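Local coordinates for protein aldo-keto reductase AKR2E4 (Bombyx mori, PDB 3WCZ) that reduces 3-dehydroecdysone with NADPH as cosubstrate, a cytosolic aldo-keto reductase that may take part in regulating the moult of the silkworm, at residues V193-C196 and Q197-I201. Residues are numbered along the deposited sequence; the frame is centred on the assembly and turned at random.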
loop_
_atom_site.group_PDB
_atom_site.type_symbol
_atom_site.label_atom_id
_atom_site.label_comp_id
_atom_site.label_asym_id
_atom_site.label_seq_id
_atom_site.Cartn_x
_atom_site.Cartn_y
_atom_site.Cartn_z
ATOM N N VAL A 193 -6.673 -11.721 -5.225
ATOM C CA VAL A 193 -6.569 -11.775 -3.770
ATOM C C VAL A 193 -6.608 -13.220 -3.275
ATOM O O VAL A 193 -5.779 -13.645 -2.462
ATOM C CB VAL A 193 -7.648 -10.923 -3.098
ATOM C CG1 VAL A 193 -7.732 -11.222 -1.631
ATOM C CG2 VAL A 193 -7.368 -9.463 -3.331
ATOM N N ALA A 194 -7.565 -13.987 -3.774
ATOM C CA ALA A 194 -7.677 -15.389 -3.374
ATOM C C ALA A 194 -6.405 -16.163 -3.726
ATOM O O ALA A 194 -5.919 -16.982 -2.946
ATOM C CB ALA A 194 -8.896 -16.033 -4.013
ATOM N N HIS A 195 -5.858 -15.918 -4.913
ATOM C CA HIS A 195 -4.633 -16.593 -5.340
ATOM C C HIS A 195 -3.498 -16.285 -4.373
ATOM O O HIS A 195 -2.791 -17.178 -3.897
ATOM C CB HIS A 195 -4.325 -16.114 -6.754
ATOM C CG HIS A 195 -3.125 -16.742 -7.381
ATOM N ND1 HIS A 195 -3.062 -18.081 -7.707
ATOM C CD2 HIS A 195 -1.963 -16.198 -7.791
ATOM C CE1 HIS A 195 -1.897 -18.328 -8.282
ATOM N NE2 HIS A 195 -1.216 -17.200 -8.345
ATOM N N CYS A 196 -3.286 -15.009 -4.093
ATOM C CA CYS A 196 -2.204 -14.637 -3.194
ATOM C C CYS A 196 -2.398 -15.255 -1.819
ATOM O O CYS A 196 -1.466 -15.829 -1.246
ATOM C CB CYS A 196 -2.084 -13.119 -3.092
ATOM S SG CYS A 196 -1.492 -12.338 -4.627
ATOM N N GLN A 197 -3.599 -15.144 -1.278
ATOM C CA GLN A 197 -3.850 -15.669 0.056
ATOM C C GLN A 197 -3.645 -17.169 0.105
ATOM O O GLN A 197 -3.093 -17.687 1.097
ATOM C CB GLN A 197 -5.238 -15.262 0.517
ATOM C CG GLN A 197 -5.319 -13.755 0.802
ATOM C CD GLN A 197 -6.701 -13.291 1.204
ATOM O OE1 GLN A 197 -7.705 -13.956 0.931
ATOM N NE2 GLN A 197 -6.756 -12.115 1.839
ATOM N N SER A 198 -4.036 -17.866 -0.952
ATOM C CA SER A 198 -3.835 -19.316 -0.988
ATOM C C SER A 198 -2.355 -19.689 -0.907
ATOM O O SER A 198 -2.017 -20.810 -0.469
ATOM C CB SER A 198 -4.445 -19.951 -2.232
ATOM O OG SER A 198 -3.660 -19.714 -3.400
ATOM N N LEU A 199 -1.475 -18.801 -1.364
ATOM C CA LEU A 199 -0.031 -19.030 -1.360
ATOM C C LEU A 199 0.671 -18.449 -0.106
ATOM O O LEU A 199 1.893 -18.418 -0.047
ATOM C CB LEU A 199 0.566 -18.400 -2.614
ATOM C CG LEU A 199 0.201 -19.120 -3.910
ATOM C CD1 LEU A 199 0.525 -18.275 -5.117
ATOM C CD2 LEU A 199 0.942 -20.426 -3.984
ATOM N N GLY A 200 -0.103 -17.972 0.856
ATOM C CA GLY A 200 0.442 -17.348 2.048
ATOM C C GLY A 200 1.052 -15.974 1.836
ATOM O O GLY A 200 1.899 -15.541 2.621
ATOM N N ILE A 201 0.609 -15.298 0.784
ATOM C CA ILE A 201 1.056 -13.957 0.471
ATOM C C ILE A 201 -0.075 -12.995 0.842
ATOM O O ILE A 201 -1.160 -13.056 0.261
ATOM C CB ILE A 201 1.403 -13.861 -1.025
ATOM C CG1 ILE A 201 2.523 -14.834 -1.402
ATOM C CG2 ILE A 201 1.771 -12.417 -1.408
ATOM C CD1 ILE A 201 2.735 -14.959 -2.901
#
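I201 N donates back to C196 O at 3.0 Å and G200 N to Q197 O at 3.0 Å, the bond pair of a Schellman motif that closes helix 190-198 just before strand 202-206 of the TIM barrel. G200, with phi 72°, is the C' residue that turns the chain out of the helix. C196 O also takes L199 N, and the two donors stand above opposite faces of its carbonyl plane. One turn earlier, Q197 N bonds to V193 O (N-H...O 169°). H195 O is shared too: L199 N reaches it on a long bond of 3.3 Å, while S198 OG, swung between its own backbone N and carbonyl carbon (chi1 76°), donates to it from the same face at 2.7 Å. Among the side chains, L199 lays CD1 over one face of the H195 imidazole, 4.0 Å from the centroid, a CH-pi contact displaced toward the rim. Helix 162-170 packs alongside through I165, which touches H195, L199 and I201. Q197 runs extended beside V193, and its NE2 bonds to R252 O. Cut back to an alanine here, the side chain would probably leave the R252 carbonyl without this amide donor and V193 CG1 without the amide beside it. That methyl lies against the flat amide, 3.7 Å from Q197 CD.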